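Local coordinates for protein putative oxidoreductase (Thermus thermophilus, PDB 2ISM) that is a putative oxidoreductase with an all-beta propeller fold that binds calcium, at residues P270-V282 with L317-Y329. Numbering follows the deposited sequence.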
loop_
_atom_site.group_PDB
_atom_site.type_symbol
_atom_site.label_atom_id
_atom_site.label_comp_id
_atom_site.label_asym_id
_atom_site.label_seq_id
_atom_site.Cartn_x
_atom_site.Cartn_y
_atom_site.Cartn_z
ATOM N N PRO B 270 0.709 11.590 -20.101
ATOM C CA PRO B 270 1.163 10.588 -19.136
ATOM C C PRO B 270 2.449 9.836 -19.422
ATOM O O PRO B 270 2.841 9.634 -20.570
ATOM C CB PRO B 270 -0.018 9.630 -19.091
ATOM C CG PRO B 270 -0.382 9.557 -20.545
ATOM C CD PRO B 270 -0.292 11.018 -21.014
ATOM N N GLY B 271 3.096 9.431 -18.338
ATOM C CA GLY B 271 4.284 8.620 -18.435
ATOM C C GLY B 271 3.712 7.230 -18.201
ATOM O O GLY B 271 2.663 6.882 -18.759
ATOM N N ASN B 272 4.354 6.439 -17.355
ATOM C CA ASN B 272 3.852 5.100 -17.087
ATOM C C ASN B 272 2.763 5.181 -16.020
ATOM O O ASN B 272 2.455 6.258 -15.512
ATOM C CB ASN B 272 4.995 4.201 -16.603
ATOM C CG ASN B 272 4.707 2.722 -16.816
ATOM O OD1 ASN B 272 3.671 2.354 -17.361
ATOM N ND2 ASN B 272 5.632 1.869 -16.386
ATOM N N LEU B 273 2.152 4.046 -15.706
ATOM C CA LEU B 273 1.129 4.000 -14.664
ATOM C C LEU B 273 1.327 2.709 -13.888
ATOM O O LEU B 273 1.962 1.779 -14.384
ATOM C CB LEU B 273 -0.289 4.062 -15.252
ATOM C CG LEU B 273 -0.711 3.373 -16.556
ATOM C CD1 LEU B 273 0.063 2.097 -16.808
ATOM C CD2 LEU B 273 -2.209 3.107 -16.485
ATOM N N ALA B 274 0.800 2.649 -12.671
ATOM C CA ALA B 274 0.959 1.449 -11.860
ATOM C C ALA B 274 -0.111 1.334 -10.791
ATOM O O ALA B 274 -0.622 2.340 -10.300
ATOM C CB ALA B 274 2.336 1.446 -11.206
ATOM N N PHE B 275 -0.447 0.096 -10.437
ATOM C CA PHE B 275 -1.431 -0.152 -9.393
ATOM C C PHE B 275 -0.678 -0.162 -8.071
ATOM O O PHE B 275 0.331 -0.850 -7.916
ATOM C CB PHE B 275 -2.147 -1.480 -9.648
ATOM C CG PHE B 275 -3.217 -1.385 -10.703
ATOM C CD1 PHE B 275 -4.481 -0.892 -10.385
ATOM C CD2 PHE B 275 -2.951 -1.744 -12.018
ATOM C CE1 PHE B 275 -5.463 -0.758 -11.366
ATOM C CE2 PHE B 275 -3.926 -1.613 -13.008
ATOM C CZ PHE B 275 -5.183 -1.120 -12.681
ATOM N N PHE B 276 -1.170 0.625 -7.125
ATOM C CA PHE B 276 -0.534 0.770 -5.824
ATOM C C PHE B 276 -1.619 1.034 -4.784
ATOM O O PHE B 276 -2.371 2.001 -4.894
ATOM C CB PHE B 276 0.447 1.951 -5.898
ATOM C CG PHE B 276 1.204 2.219 -4.628
ATOM C CD1 PHE B 276 2.143 1.312 -4.150
ATOM C CD2 PHE B 276 1.019 3.419 -3.942
ATOM C CE1 PHE B 276 2.893 1.595 -3.005
ATOM C CE2 PHE B 276 1.762 3.713 -2.798
ATOM C CZ PHE B 276 2.702 2.799 -2.331
ATOM N N ARG B 277 -1.708 0.155 -3.793
ATOM C CA ARG B 277 -2.692 0.282 -2.722
ATOM C C ARG B 277 -4.143 0.374 -3.188
ATOM O O ARG B 277 -4.920 1.191 -2.688
ATOM C CB ARG B 277 -2.338 1.485 -1.842
ATOM C CG ARG B 277 -0.967 1.325 -1.199
ATOM C CD ARG B 277 -0.599 2.473 -0.285
ATOM N NE ARG B 277 0.738 2.284 0.272
ATOM C CZ ARG B 277 1.337 3.145 1.086
ATOM N NH1 ARG B 277 0.714 4.260 1.444
ATOM N NH2 ARG B 277 2.560 2.897 1.535
ATOM N N GLY B 278 -4.503 -0.475 -4.147
ATOM C CA GLY B 278 -5.864 -0.502 -4.649
ATOM C C GLY B 278 -6.250 0.609 -5.605
ATOM O O GLY B 278 -7.376 0.632 -6.102
ATOM N N ASP B 279 -5.331 1.530 -5.868
ATOM C CA ASP B 279 -5.616 2.631 -6.779
ATOM C C ASP B 279 -4.672 2.606 -7.975
ATOM O O ASP B 279 -3.624 1.962 -7.938
ATOM C CB ASP B 279 -5.482 3.973 -6.051
ATOM C CG ASP B 279 -6.451 4.103 -4.889
ATOM O OD1 ASP B 279 -7.666 3.903 -5.100
ATOM O OD2 ASP B 279 -5.994 4.409 -3.767
ATOM N N LEU B 280 -5.053 3.308 -9.034
ATOM C CA LEU B 280 -4.238 3.371 -10.239
ATOM C C LEU B 280 -3.518 4.712 -10.266
ATOM O O LEU B 280 -4.158 5.761 -10.323
ATOM C CB LEU B 280 -5.123 3.223 -11.480
ATOM C CG LEU B 280 -4.446 3.204 -12.855
ATOM C CD1 LEU B 280 -3.265 2.242 -12.842
ATOM C CD2 LEU B 280 -5.465 2.797 -13.918
ATOM N N TYR B 281 -2.189 4.675 -10.210
ATOM C CA TYR B 281 -1.390 5.896 -10.226
ATOM C C TYR B 281 -0.859 6.176 -11.622
ATOM O O TYR B 281 -0.397 5.265 -12.306
ATOM C CB TYR B 281 -0.227 5.772 -9.245
ATOM C CG TYR B 281 -0.652 5.846 -7.797
ATOM C CD1 TYR B 281 -0.307 6.946 -7.007
ATOM C CD2 TYR B 281 -1.412 4.830 -7.218
ATOM C CE1 TYR B 281 -0.707 7.033 -5.678
ATOM C CE2 TYR B 281 -1.820 4.909 -5.887
ATOM C CZ TYR B 281 -1.463 6.013 -5.125
ATOM O OH TYR B 281 -1.857 6.098 -3.812
ATOM N N VAL B 282 -0.919 7.436 -12.036
ATOM C CA VAL B 282 -0.459 7.823 -13.361
ATOM C C VAL B 282 0.529 8.982 -13.292
ATOM O O VAL B 282 0.185 10.069 -12.831
ATOM C CB VAL B 282 -1.649 8.236 -14.256
ATOM C CG1 VAL B 282 -1.159 8.596 -15.658
ATOM C CG2 VAL B 282 -2.658 7.103 -14.319
ATOM N N LEU B 317 7.112 13.929 -14.324
ATOM C CA LEU B 317 7.261 12.557 -13.841
ATOM C C LEU B 317 6.966 11.471 -14.872
ATOM O O LEU B 317 5.854 11.396 -15.395
ATOM C CB LEU B 317 6.242 12.270 -12.732
ATOM C CG LEU B 317 6.255 13.251 -11.547
ATOM C CD1 LEU B 317 5.302 12.762 -10.465
ATOM C CD2 LEU B 317 7.668 13.375 -10.985
ATOM N N ARG B 318 7.955 10.628 -15.164
ATOM C CA ARG B 318 7.777 9.582 -16.168
ATOM C C ARG B 318 7.608 8.089 -15.885
ATOM O O ARG B 318 6.694 7.454 -16.415
ATOM C CB ARG B 318 9.048 9.666 -17.024
ATOM C CG ARG B 318 8.969 8.894 -18.334
ATOM C CD ARG B 318 10.205 9.133 -19.197
ATOM N NE ARG B 318 10.206 10.437 -19.865
ATOM C CZ ARG B 318 9.504 10.723 -20.959
ATOM N NH1 ARG B 318 8.734 9.800 -21.515
ATOM N NH2 ARG B 318 9.589 11.928 -21.513
ATOM N N GLU B 319 8.483 7.528 -15.056
ATOM C CA GLU B 319 8.408 6.108 -14.723
ATOM C C GLU B 319 7.710 6.021 -13.365
ATOM O O GLU B 319 7.794 6.937 -12.549
ATOM C CB GLU B 319 9.792 5.444 -14.629
ATOM C CG GLU B 319 9.811 4.068 -13.933
ATOM C CD GLU B 319 9.127 2.968 -14.737
ATOM O OE1 GLU B 319 7.941 3.131 -15.086
ATOM O OE2 GLU B 319 9.778 1.933 -15.015
ATOM N N VAL B 320 7.005 4.918 -13.145
ATOM C CA VAL B 320 6.326 4.667 -11.880
ATOM C C VAL B 320 6.112 3.163 -11.763
ATOM O O VAL B 320 5.452 2.548 -12.602
ATOM C CB VAL B 320 4.967 5.426 -11.774
ATOM C CG1 VAL B 320 4.119 5.181 -12.999
ATOM C CG2 VAL B 320 4.224 4.984 -10.519
ATOM N N GLN B 321 6.700 2.574 -10.728
ATOM C CA GLN B 321 6.604 1.139 -10.495
ATOM C C GLN B 321 6.624 0.810 -9.019
ATOM O O GLN B 321 7.249 1.511 -8.224
ATOM C CB GLN B 321 7.779 0.399 -11.133
ATOM C CG GLN B 321 7.671 0.132 -12.611
ATOM C CD GLN B 321 8.537 -1.040 -13.022
ATOM O OE1 GLN B 321 8.211 -2.193 -12.740
ATOM N NE2 GLN B 321 9.657 -0.749 -13.673
ATOM N N VAL B 322 5.953 -0.275 -8.661
ATOM C CA VAL B 322 5.928 -0.717 -7.276
ATOM C C VAL B 322 7.171 -1.578 -7.096
ATOM O O VAL B 322 7.402 -2.501 -7.872
ATOM C CB VAL B 322 4.676 -1.565 -6.978
ATOM C CG1 VAL B 322 4.678 -1.997 -5.514
ATOM C CG2 VAL B 322 3.426 -0.766 -7.291
ATOM N N GLY B 323 7.979 -1.261 -6.089
ATOM C CA GLY B 323 9.190 -2.025 -5.847
ATOM C C GLY B 323 8.939 -3.286 -5.036
ATOM O O GLY B 323 7.850 -3.467 -4.494
ATOM N N PRO B 324 9.930 -4.183 -4.936
ATOM C CA PRO B 324 9.780 -5.428 -4.175
ATOM C C PRO B 324 9.440 -5.155 -2.712
ATOM O O PRO B 324 8.838 -5.987 -2.034
ATOM C CB PRO B 324 11.147 -6.091 -4.332
ATOM C CG PRO B 324 11.611 -5.591 -5.670
ATOM C CD PRO B 324 11.242 -4.132 -5.600
ATOM N N ASP B 325 9.838 -3.978 -2.241
ATOM C CA ASP B 325 9.598 -3.561 -0.866
ATOM C C ASP B 325 8.169 -3.076 -0.644
ATOM O O ASP B 325 7.785 -2.760 0.481
ATOM C CB ASP B 325 10.568 -2.441 -0.489
ATOM C CG ASP B 325 10.667 -1.369 -1.566
ATOM O OD1 ASP B 325 9.717 -1.230 -2.367
ATOM O OD2 ASP B 325 11.694 -0.658 -1.609
ATOM N N GLY B 326 7.385 -3.013 -1.714
ATOM C CA GLY B 326 6.013 -2.556 -1.586
ATOM C C GLY B 326 5.905 -1.044 -1.686
ATOM O O GLY B 326 4.814 -0.483 -1.585
ATOM N N ALA B 327 7.044 -0.385 -1.880
ATOM C CA ALA B 327 7.081 1.069 -2.010
ATOM C C ALA B 327 6.846 1.449 -3.468
ATOM O O ALA B 327 7.053 0.633 -4.364
ATOM C CB ALA B 327 8.433 1.595 -1.551
ATOM N N LEU B 328 6.413 2.684 -3.704
ATOM C CA LEU B 328 6.168 3.151 -5.063
ATOM C C LEU B 328 7.350 3.993 -5.534
ATOM O O LEU B 328 7.714 4.980 -4.892
ATOM C CB LEU B 328 4.887 3.991 -5.124
ATOM C CG LEU B 328 4.447 4.440 -6.522
ATOM C CD1 LEU B 328 4.079 3.219 -7.363
ATOM C CD2 LEU B 328 3.258 5.383 -6.412
ATOM N N TYR B 329 7.946 3.598 -6.656
ATOM C CA TYR B 329 9.088 4.319 -7.214
ATOM C C TYR B 329 8.660 5.175 -8.397
ATOM O O TYR B 329 7.874 4.743 -9.236
ATOM C CB TYR B 329 10.167 3.326 -7.655
ATOM C CG TYR B 329 10.922 2.702 -6.505
ATOM C CD1 TYR B 329 12.194 3.156 -6.159
ATOM C CD2 TYR B 329 10.358 1.676 -5.745
ATOM C CE1 TYR B 329 12.888 2.610 -5.087
ATOM C CE2 TYR B 329 11.044 1.123 -4.665
ATOM C CZ TYR B 329 12.310 1.595 -4.344
ATOM O OH TYR B 329 13.001 1.055 -3.282
HETATM O O HOH W 1 4.177 0.292 -13.503
#
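Asn272 and Glu319 make the polar half of this contact. Their side chains run alongside each other, amide and carboxylate nearly coplanar at 24°, and Asn272 ND2 gives an almost straight hydrogen bond of 2.9 Å to the syn lone pair of Glu319 OE1. The same oxygen takes Val320 N on its anti side, so two N-H groups grip it. With chi1 at -158° Asn272 swings its amide away from its own backbone N and lays it along the carboxylate; Asn272 OD1 accepts from Leu207 N. One backbone bond joins the strands directly, Asn272 N to Arg318 O at 2.7 Å. Farther along, a water bridges two carbonyl oxygens that cannot bond to each other, donating to Leu273 O (2.8 Å) and to Val320 O (2.7 Å).

The apolar half is led by Phe276. Leu328 CB sits over the middle of one ring face, 3.7 Å from the ring centroid, a CH-pi contact, while Arg277 CG covers the opposite face. At the ring edge Gly326 O lies 3.2 Å from Phe276 CE1. Leu328 CD2 also reaches over a face of Tyr281, and Ala274 CB packs on Val320 CG2 at 4.1 Å.

Strands 270-276 and 317-322 run nearly parallel, 12° apart, yet belong to different four-stranded antiparallel sheets; 270-276 pairs with 279-284 and 317-322 with 328-332, so each is an outermost strand of its own sheet: the packing of neighbouring blades in a beta-propeller.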